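Local structure of ASCH domain (3S9X) at residues S31-F37 / H78-N84; E55-C60 / F110-E116; S61-W65 / E135-I141. The protein is of unknown function but carries an ASCH domain of the PUA-like superfamily, and so may bind RNA. All blocks are in the same frame, centred on the assembly; numbering follows the deposited sequence. Where two conformers were deposited one is given.

Interaction 1 (S31-F37 / H78-N84); sequences SFSADYF and HLQVVTN
Strand 32-35 runs parallel to strand 79-83, their axes 12° apart and 4.5 Å at closest approach, with F32 level with L79; the pair edges the mixed sheet of the PUA-like ASCH fold. Parallel-type hydrogen bonds alternate: L79 N to S31 O (3.0 Å), S33 N to L79 O (2.9 Å), V81 N to S33 O (2.8 Å), D35 N to V81 O (3.0 Å) and T83 N to D35 O (3.0 Å). H78, chi1 t, turns its ring between two serines, hydrogen-bonding ND1 to S31 OG (2.7 Å) and NE2 to S33 OG (2.8 Å). Q80, extended (t, t), donates from NE2 to D35 O (3.0 Å); a water joins this NE2 to Y36 O. F32 and A34 share a face with L79 and V81 (F32 CE1 to L79 CD1 3.9 Å, A34 CB to V81 CB 4.0 Å). This face carries helix 8-19, through L14 and S10; on the other, F37 and V82 meet helix 41-52. Strand 79-83 continues the sheet to antiparallel strand 89-102.

Interaction 2 (E55-C60 / F110-E116); sequences EKRASC and FAASEGE
A lysine ammonium held by two carboxylates and a helix-end carbonyl marks this contact. The C-terminal end of helix 108-114 packs across edge strand 58-62 of the PUA-like fold, the axes of strand 58-60 and helix 110-114 approaching to 7.3 Å with their directions at 110°. K56, with chi1 to chi3 t and chi4 p, brings NZ to 2.7 Å from E114 OE2 and 2.8 Å from E116 OE2, a salt-bridge network, and donates to E114 O at 2.9 Å. G115 leaves the helix with positive phi (72/14) and packs its CA 3.3 Å from E55 O in a CA-H...O contact; an ideal CB would lie 2.0 Å from that oxygen, so a side chain would clash. Two residues before G115, S113 O accepts from R57 N (2.8 Å, 170°). Where the strand begins, A58 CB rests 3.7 Å from F110 CE1, with F110 (chi1 t) also near L151 and H153 of strand 148-158. E114 has a second partner, W124 of helix 121-139, at OE1. R57 NH2 bonds back to G54 O, while a water bridges R57 NE and S113 OG. Another water accepts from C60 N at 3.1 Å and donates to E114 OE2 at 2.7 Å.

Interaction 3 (S61-W65 / E135-I141); sequences SLEYW and ECHELGI
L139 forms the apolar centre, its CD2 lying over the six-membered ring of W65, 4.0 Å from the centroid and 21° off the normal, in a CH-pi contact. This is side-chain packing between the C-terminal end of helix 121-139 and the strand-to-helix turn that ends edge strand 58-62 of the PUA-like sheet; the backbones stay well apart, with CA atoms 8.9 Å from each other at L62 and E135 and 9.0 Å at W65 and L139. L139 (chi1 m, chi2 t) also sets CD1 3.9 Å from Y64 CD2 and 4.4 Å from L62 CD1. L62 (m, t) reaches C136, CD1 to SG 3.9 Å. A second CH-pi contact follows beyond the helix: I141 CD1 stands 3.7 Å from the Y64 ring centroid, 13° off its normal, with Y64 chi1 t and I141 chi1 p. The helix ends in a Schellman motif, which turns the chain so that I141 faces Y64: G140 takes phi/psi 85/22, G140 N bonds to H137 O at 3.0 Å, and I141 N bonds to C136 O at 3.0 Å. M147 also touches L62, and K69 borders both Y64 and L139. Water links Y64 OH to L139 O. At the polar edge, E135 OE1 lies near the indole plane and accepts a hydrogen bond from W65 NE1 at 3.1 Å and 171°, while a water bridges this OE1 (2.6 Å) to L62 N (3.0 Å).

After helices 8-19 and 23-27, the chain enters interaction 1 at 31-37, whose partner at 78-84 closes a loop containing helix 41-52, strand 58-62 and helix 64-67. Within that loop, 55-60 and 61-65 open interactions 2 and 3, which close later, at 110-116 and 135-141. Segments therefore alternate for every pair: all contacts cross. Interaction 1 joins two parallel strands at one edge of the sheet; at the other, interaction 2 uses the start of strand 58-62, interaction 3 its end and the following helix 64-67, to pack against helices 108-114 and 121-139. Interactions 1 and 2 touch where F37 CE1 lies 3.8 Å from S59 CB; interaction 3 remains about 9 Å from interaction 1 at nearest atoms.

Interaction 1 (S31-F37 / H78-N84)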
loop_
_atom_site.group_PDB
_atom_site.type_symbol
_atom_site.label_atom_id
_atom_site.label_comp_id
_atom_site.label_asym_id
_atom_site.label_seq_id
_atom_site.Cartn_x
_atom_site.Cartn_y
_atom_site.Cartn_z
ATOM N N SER A 31 -3.990 -4.713 -13.568
ATOM C CA SER A 31 -4.169 -3.607 -12.585
ATOM C C SER A 31 -2.823 -3.171 -12.054
ATOM O O SER A 31 -2.061 -3.958 -11.562
ATOM C CB SER A 31 -5.135 -4.027 -11.490
ATOM O OG SER A 31 -5.383 -3.019 -10.563
ATOM N N PHE A 32 -2.544 -1.894 -12.262
ATOM C CA PHE A 32 -1.201 -1.337 -12.050
ATOM C C PHE A 32 -1.287 0.058 -11.452
ATOM O O PHE A 32 -2.184 0.830 -11.754
ATOM C CB PHE A 32 -0.429 -1.192 -13.416
ATOM C CG PHE A 32 -0.408 -2.401 -14.239
ATOM C CD1 PHE A 32 0.642 -3.316 -14.120
ATOM C CD2 PHE A 32 -1.442 -2.709 -15.115
ATOM C CE1 PHE A 32 0.698 -4.409 -14.926
ATOM C CE2 PHE A 32 -1.426 -3.814 -15.866
ATOM C CZ PHE A 32 -0.326 -4.683 -15.830
ATOM N N SER A 33 -0.307 0.384 -10.606
ATOM C CA SER A 33 -0.148 1.761 -10.127
ATOM C C SER A 33 1.344 2.023 -9.766
ATOM O O SER A 33 2.157 1.081 -9.765
ATOM C CB SER A 33 -0.972 1.949 -8.882
ATOM O OG SER A 33 -0.505 1.216 -7.776
ATOM N N ALA A 34 1.633 3.287 -9.485
ATOM C CA ALA A 34 2.963 3.716 -9.048
ATOM C C ALA A 34 2.773 4.795 -8.007
ATOM O O ALA A 34 2.086 5.763 -8.235
ATOM C CB ALA A 34 3.841 4.250 -10.244
ATOM N N ASP A 35 3.315 4.601 -6.810
ATOM C CA ASP A 35 3.116 5.573 -5.721
ATOM C C ASP A 35 4.128 5.244 -4.607
ATOM O O ASP A 35 4.681 4.152 -4.538
ATOM C CB ASP A 35 1.694 5.359 -5.152
ATOM C CG ASP A 35 0.821 6.620 -5.048
ATOM O OD1 ASP A 35 0.135 6.746 -3.986
ATOM O OD2 ASP A 35 0.685 7.412 -5.984
ATOM N N TYR A 36 4.310 6.213 -3.723
ATOM C CA TYR A 36 4.950 6.029 -2.469
ATOM C C TYR A 36 3.932 5.719 -1.396
ATOM O O TYR A 36 2.741 5.970 -1.565
ATOM C CB TYR A 36 5.878 7.217 -2.093
ATOM C CG TYR A 36 5.208 8.564 -1.987
ATOM C CD1 TYR A 36 4.475 8.912 -0.847
ATOM C CD2 TYR A 36 5.294 9.472 -3.010
ATOM C CE1 TYR A 36 3.827 10.117 -0.772
ATOM C CE2 TYR A 36 4.733 10.747 -2.906
ATOM C CZ TYR A 36 4.003 11.052 -1.761
ATOM O OH TYR A 36 3.403 12.294 -1.654
ATOM N N PHE A 37 4.407 5.175 -0.269
ATOM C CA PHE A 37 3.604 4.946 0.905
ATOM C C PHE A 37 3.806 6.133 1.851
ATOM O O PHE A 37 4.836 6.839 1.805
ATOM C CB PHE A 37 4.085 3.681 1.625
ATOM C CG PHE A 37 3.561 2.383 1.009
ATOM C CD1 PHE A 37 2.586 1.677 1.646
ATOM C CD2 PHE A 37 3.971 1.953 -0.218
ATOM C CE1 PHE A 37 2.100 0.487 1.092
ATOM C CE2 PHE A 37 3.394 0.754 -0.764
ATOM C CZ PHE A 37 2.468 0.088 -0.111
ATOM N N HIS A 78 -3.025 -7.000 -8.218
ATOM C CA HIS A 78 -2.535 -5.682 -8.548
ATOM C C HIS A 78 -1.004 -5.582 -8.372
ATOM O O HIS A 78 -0.496 -6.034 -7.350
ATOM C CB HIS A 78 -3.238 -4.661 -7.624
ATOM C CG HIS A 78 -2.816 -3.254 -7.875
ATOM N ND1 HIS A 78 -3.408 -2.446 -8.831
ATOM C CD2 HIS A 78 -1.933 -2.455 -7.225
ATOM C CE1 HIS A 78 -2.861 -1.245 -8.783
ATOM N NE2 HIS A 78 -1.972 -1.214 -7.805
ATOM N N LEU A 79 -0.357 -4.866 -9.281
ATOM C CA LEU A 79 1.034 -4.515 -9.138
ATOM C C LEU A 79 1.180 -3.005 -8.887
ATOM O O LEU A 79 0.646 -2.187 -9.594
ATOM C CB LEU A 79 1.807 -4.810 -10.436
ATOM C CG LEU A 79 1.942 -6.273 -10.806
ATOM C CD1 LEU A 79 2.621 -6.411 -12.184
ATOM C CD2 LEU A 79 2.770 -7.006 -9.747
ATOM N N GLN A 80 1.950 -2.704 -7.850
ATOM C CA GLN A 80 2.309 -1.331 -7.532
ATOM C C GLN A 80 3.847 -1.205 -7.640
ATOM O O GLN A 80 4.591 -1.928 -6.943
ATOM C CB GLN A 80 1.847 -0.870 -6.160
ATOM C CG GLN A 80 2.304 0.489 -5.780
ATOM C CD GLN A 80 1.875 0.991 -4.440
ATOM O OE1 GLN A 80 0.917 0.456 -3.855
ATOM N NE2 GLN A 80 2.567 2.046 -3.935
ATOM N N VAL A 81 4.283 -0.223 -8.427
ATOM C CA VAL A 81 5.627 0.234 -8.367
ATOM C C VAL A 81 5.711 1.106 -7.121
ATOM O O VAL A 81 5.087 2.183 -7.062
ATOM C CB VAL A 81 6.111 0.996 -9.640
ATOM C CG1 VAL A 81 7.541 1.447 -9.432
ATOM C CG2 VAL A 81 5.875 0.136 -10.900
ATOM N N VAL A 82 6.492 0.657 -6.161
ATOM C CA VAL A 82 6.742 1.376 -4.876
ATOM C C VAL A 82 7.886 2.316 -5.109
ATOM O O VAL A 82 9.002 1.879 -5.362
ATOM C CB VAL A 82 7.003 0.398 -3.728
ATOM C CG1 VAL A 82 7.282 1.172 -2.412
ATOM C CG2 VAL A 82 5.883 -0.647 -3.618
ATOM N N THR A 83 7.609 3.613 -5.081
ATOM C CA THR A 83 8.657 4.609 -5.217
ATOM C C THR A 83 9.016 5.191 -3.844
ATOM O O THR A 83 8.266 5.020 -2.853
ATOM C CB THR A 83 8.239 5.746 -6.132
ATOM O OG1 THR A 83 7.326 6.610 -5.495
ATOM C CG2 THR A 83 7.612 5.244 -7.468
ATOM N N ASN A 84 10.145 5.870 -3.800
ATOM C CA ASN A 84 10.416 6.726 -2.699
ATOM C C ASN A 84 9.688 8.044 -2.851
ATOM O O ASN A 84 8.884 8.244 -3.750
ATOM C CB ASN A 84 11.933 6.848 -2.455
ATOM C CG ASN A 84 12.662 7.670 -3.501
ATOM O OD1 ASN A 84 12.031 8.315 -4.359
ATOM N ND2 ASN A 84 13.995 7.587 -3.448
HETATM O O HOH W 1 1.106 3.648 -1.855
HETATM O O HOH W 2 7.218 4.552 -0.242
#

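Interaction 2 (E55-C60 / F110-E116)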
loop_
_atom_site.group_PDB
_atom_site.type_symbol
_atom_site.label_atom_id
_atom_site.label_comp_id
_atom_site.label_asym_id
_atom_site.label_seq_id
_atom_site.Cartn_x
_atom_site.Cartn_y
_atom_site.Cartn_z
ATOM N N GLU A 55 10.258 -6.559 5.283
ATOM C CA GLU A 55 9.800 -6.251 6.617
ATOM C C GLU A 55 8.374 -5.672 6.706
ATOM O O GLU A 55 7.679 -5.880 7.686
ATOM C CB GLU A 55 10.774 -5.272 7.248
ATOM C CG GLU A 55 12.129 -5.775 7.580
ATOM C CD GLU A 55 11.992 -6.569 8.857
ATOM O OE1 GLU A 55 11.838 -5.966 9.987
ATOM O OE2 GLU A 55 11.960 -7.801 8.683
ATOM N N LYS A 56 7.943 -4.985 5.657
ATOM C CA LYS A 56 6.600 -4.429 5.560
ATOM C C LYS A 56 5.934 -5.199 4.442
ATOM O O LYS A 56 6.376 -5.163 3.303
ATOM C CB LYS A 56 6.599 -2.928 5.300
ATOM C CG LYS A 56 5.194 -2.370 4.984
ATOM C CD LYS A 56 5.103 -0.879 5.047
ATOM C CE LYS A 56 3.673 -0.389 5.119
ATOM N NZ LYS A 56 3.196 -0.607 6.528
ATOM N N ARG A 57 4.867 -5.927 4.828
ATOM C CA ARG A 57 4.184 -6.865 3.915
ATOM C C ARG A 57 2.680 -6.625 3.904
ATOM O O ARG A 57 1.912 -7.442 3.375
ATOM C CB ARG A 57 4.504 -8.314 4.359
ATOM C CG ARG A 57 5.985 -8.646 4.387
ATOM C CD ARG A 57 6.190 -10.095 4.812
ATOM N NE ARG A 57 5.678 -10.349 6.178
ATOM C CZ ARG A 57 6.260 -9.994 7.323
ATOM N NH1 ARG A 57 5.620 -10.261 8.472
ATOM N NH2 ARG A 57 7.480 -9.410 7.336
ATOM N N ALA A 58 2.236 -5.487 4.463
ATOM C CA ALA A 58 0.797 -5.193 4.569
ATOM C C ALA A 58 0.669 -3.696 4.749
ATOM O O ALA A 58 1.612 -2.977 5.133
ATOM C CB ALA A 58 0.166 -5.945 5.725
ATOM N N SER A 59 -0.522 -3.217 4.472
ATOM C CA SER A 59 -0.931 -1.838 4.670
ATOM C C SER A 59 -2.414 -1.766 4.866
ATOM O O SER A 59 -3.099 -2.747 4.627
ATOM C CB SER A 59 -0.498 -1.007 3.501
ATOM O OG SER A 59 -1.210 -1.279 2.322
ATOM N N CYS A 60 -2.927 -0.603 5.284
ATOM C CA CYS A 60 -4.345 -0.456 5.434
ATOM C C CYS A 60 -4.775 0.994 5.090
ATOM O O CYS A 60 -3.951 1.911 4.913
ATOM C CB CYS A 60 -4.770 -0.784 6.867
ATOM S SG CYS A 60 -4.224 0.309 8.141
ATOM N N PHE A 110 -1.165 -8.247 12.653
ATOM C CA PHE A 110 -1.277 -7.346 11.525
ATOM C C PHE A 110 -0.315 -6.164 11.649
ATOM O O PHE A 110 0.363 -5.776 10.731
ATOM C CB PHE A 110 -2.723 -6.871 11.324
ATOM C CG PHE A 110 -2.857 -6.068 10.073
ATOM C CD1 PHE A 110 -2.965 -6.731 8.820
ATOM C CD2 PHE A 110 -2.867 -4.691 10.083
ATOM C CE1 PHE A 110 -3.009 -6.009 7.689
ATOM C CE2 PHE A 110 -2.879 -3.999 8.919
ATOM C CZ PHE A 110 -3.000 -4.652 7.707
ATOM N N ALA A 111 -0.235 -5.585 12.854
ATOM C CA ALA A 111 0.683 -4.503 13.128
ATOM C C ALA A 111 2.114 -4.983 12.798
ATOM O O ALA A 111 2.887 -4.242 12.186
ATOM C CB ALA A 111 0.602 -4.062 14.545
ATOM N N ALA A 112 2.452 -6.212 13.200
ATOM C CA ALA A 112 3.814 -6.719 12.898
ATOM C C ALA A 112 4.058 -6.876 11.393
ATOM O O ALA A 112 5.108 -6.584 10.894
ATOM C CB ALA A 112 4.094 -8.052 13.691
ATOM N N SER A 113 3.030 -7.324 10.634
ATOM C CA SER A 113 3.093 -7.440 9.174
ATOM C C SER A 113 3.282 -6.101 8.528
ATOM O O SER A 113 3.954 -5.975 7.484
ATOM C CB SER A 113 1.824 -8.087 8.611
ATOM O OG SER A 113 1.821 -9.417 9.049
ATOM N N GLU A 114 2.654 -5.052 9.077
ATOM C CA GLU A 114 2.881 -3.704 8.558
ATOM C C GLU A 114 4.330 -3.268 8.785
ATOM O O GLU A 114 4.842 -2.439 8.036
ATOM C CB GLU A 114 1.928 -2.690 9.122
ATOM C CG GLU A 114 0.478 -2.772 8.608
ATOM C CD GLU A 114 -0.099 -1.420 8.224
ATOM O OE1 GLU A 114 -1.200 -1.092 8.670
ATOM O OE2 GLU A 114 0.625 -0.669 7.485
ATOM N N GLY A 115 4.984 -3.793 9.813
ATOM C CA GLY A 115 6.438 -3.775 9.965
ATOM C C GLY A 115 7.127 -2.493 10.302
ATOM O O GLY A 115 8.349 -2.389 10.182
ATOM N N GLU A 116 6.366 -1.472 10.727
ATOM C CA GLU A 116 6.929 -0.136 11.048
ATOM C C GLU A 116 7.291 0.027 12.530
ATOM O O GLU A 116 6.783 -0.691 13.429
ATOM C CB GLU A 116 5.968 0.955 10.576
ATOM C CG GLU A 116 5.780 1.007 9.054
ATOM C CD GLU A 116 4.735 2.024 8.673
ATOM O OE1 GLU A 116 5.050 3.218 8.803
ATOM O OE2 GLU A 116 3.657 1.614 8.176
HETATM O O HOH W 3 7.490 -7.537 9.773
HETATM O O HOH W 4 2.565 -10.985 6.441
HETATM O O HOH W 5 -0.930 1.336 6.645
#

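Interaction 3 (S61-W65 / E135-I141)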
loop_
_atom_site.group_PDB
_atom_site.type_symbol
_atom_site.label_atom_id
_atom_site.label_comp_id
_atom_site.label_asym_id
_atom_site.label_seq_id
_atom_site.Cartn_x
_atom_site.Cartn_y
_atom_site.Cartn_z
ATOM N N SER A 61 -6.085 1.139 4.919
ATOM C CA SER A 61 -6.703 2.405 4.609
ATOM C C SER A 61 -8.148 2.417 5.116
ATOM O O SER A 61 -8.730 1.381 5.370
ATOM C CB SER A 61 -6.685 2.601 3.111
ATOM O OG SER A 61 -7.378 1.626 2.367
ATOM N N LEU A 62 -8.733 3.609 5.242
ATOM C CA LEU A 62 -10.119 3.725 5.644
ATOM C C LEU A 62 -11.050 3.210 4.590
ATOM O O LEU A 62 -10.999 3.580 3.437
ATOM C CB LEU A 62 -10.495 5.153 5.971
ATOM C CG LEU A 62 -9.743 5.861 7.109
ATOM C CD1 LEU A 62 -10.109 7.355 7.101
ATOM C CD2 LEU A 62 -10.100 5.221 8.450
ATOM N N GLU A 63 -11.949 2.330 4.996
ATOM C CA GLU A 63 -12.946 1.805 4.042
ATOM C C GLU A 63 -13.877 2.894 3.464
ATOM O O GLU A 63 -14.340 2.773 2.334
ATOM C CB GLU A 63 -13.767 0.742 4.727
ATOM C CG GLU A 63 -14.550 -0.084 3.732
ATOM C CD GLU A 63 -15.907 0.402 3.446
ATOM O OE1 GLU A 63 -16.470 1.202 4.219
ATOM O OE2 GLU A 63 -16.409 -0.026 2.385
ATOM N N TYR A 64 -14.042 3.976 4.200
ATOM C CA TYR A 64 -14.835 5.114 3.821
ATOM C C TYR A 64 -14.466 5.594 2.427
ATOM O O TYR A 64 -15.337 6.004 1.630
ATOM C CB TYR A 64 -14.621 6.250 4.808
ATOM C CG TYR A 64 -15.589 7.411 4.654
ATOM C CD1 TYR A 64 -16.778 7.445 5.383
ATOM C CD2 TYR A 64 -15.310 8.469 3.845
ATOM C CE1 TYR A 64 -17.642 8.484 5.293
ATOM C CE2 TYR A 64 -16.160 9.564 3.776
ATOM C CZ TYR A 64 -17.328 9.552 4.519
ATOM O OH TYR A 64 -18.213 10.608 4.436
ATOM N N TRP A 65 -13.178 5.506 2.067
ATOM C CA TRP A 65 -12.749 5.971 0.741
ATOM C C TRP A 65 -13.435 5.216 -0.377
ATOM O O TRP A 65 -13.639 5.709 -1.515
ATOM C CB TRP A 65 -11.233 5.819 0.559
ATOM C CG TRP A 65 -10.452 6.817 1.339
ATOM C CD1 TRP A 65 -9.738 6.571 2.447
ATOM C CD2 TRP A 65 -10.340 8.225 1.089
ATOM N NE1 TRP A 65 -9.125 7.712 2.879
ATOM C CE2 TRP A 65 -9.453 8.734 2.035
ATOM C CE3 TRP A 65 -10.804 9.090 0.069
ATOM C CZ2 TRP A 65 -9.097 10.079 2.090
ATOM C CZ3 TRP A 65 -10.414 10.445 0.089
ATOM C CH2 TRP A 65 -9.573 10.936 1.090
ATOM N N GLU A 135 -7.057 12.627 7.795
ATOM C CA GLU A 135 -7.876 12.292 6.610
ATOM C C GLU A 135 -9.340 12.523 6.904
ATOM O O GLU A 135 -10.026 13.073 6.108
ATOM C CB GLU A 135 -7.737 10.828 6.097
ATOM C CG GLU A 135 -6.452 10.491 5.482
ATOM C CD GLU A 135 -6.503 9.153 4.752
ATOM O OE1 GLU A 135 -7.180 8.251 5.269
ATOM O OE2 GLU A 135 -5.817 9.034 3.724
ATOM N N CYS A 136 -9.813 12.115 8.065
ATOM C CA CYS A 136 -11.186 12.257 8.407
ATOM C C CYS A 136 -11.598 13.758 8.419
ATOM O O CYS A 136 -12.638 14.143 7.855
ATOM C CB CYS A 136 -11.535 11.672 9.745
ATOM S SG CYS A 136 -11.692 9.845 9.640
ATOM N N HIS A 137 -10.760 14.611 9.008
ATOM C CA HIS A 137 -11.079 16.036 9.013
ATOM C C HIS A 137 -11.300 16.515 7.559
ATOM O O HIS A 137 -12.237 17.267 7.312
ATOM C CB HIS A 137 -9.980 16.876 9.701
ATOM C CG HIS A 137 -10.314 18.345 9.727
ATOM N ND1 HIS A 137 -11.214 18.869 10.616
ATOM C CD2 HIS A 137 -10.011 19.345 8.861
ATOM C CE1 HIS A 137 -11.360 20.167 10.390
ATOM N NE2 HIS A 137 -10.644 20.475 9.307
ATOM N N GLU A 138 -10.367 16.170 6.633
ATOM C CA GLU A 138 -10.534 16.608 5.262
ATOM C C GLU A 138 -11.749 16.004 4.605
ATOM O O GLU A 138 -12.366 16.701 3.772
ATOM C CB GLU A 138 -9.286 16.310 4.388
ATOM N N LEU A 139 -12.135 14.782 5.016
ATOM C CA LEU A 139 -13.370 14.163 4.534
ATOM C C LEU A 139 -14.650 14.753 5.127
ATOM O O LEU A 139 -15.751 14.418 4.699
ATOM C CB LEU A 139 -13.340 12.659 4.798
ATOM C CG LEU A 139 -12.307 11.802 4.001
ATOM C CD1 LEU A 139 -12.043 10.448 4.703
ATOM C CD2 LEU A 139 -12.969 11.670 2.627
ATOM N N GLY A 140 -14.493 15.570 6.168
ATOM C CA GLY A 140 -15.651 16.185 6.802
ATOM C C GLY A 140 -16.333 15.323 7.862
ATOM O O GLY A 140 -17.481 15.624 8.230
ATOM N N ILE A 141 -15.589 14.370 8.395
ATOM C CA ILE A 141 -16.073 13.469 9.450
ATOM C C ILE A 141 -15.053 13.410 10.595
ATOM O O ILE A 141 -13.939 13.915 10.465
ATOM C CB ILE A 141 -16.404 12.070 8.906
ATOM C CG1 ILE A 141 -15.159 11.378 8.348
ATOM C CG2 ILE A 141 -17.354 12.199 7.775
ATOM C CD1 ILE A 141 -15.386 9.952 7.823
HETATM O O HOH W 6 -6.875 5.832 4.445
HETATM O O HOH W 7 -16.984 12.914 2.937
#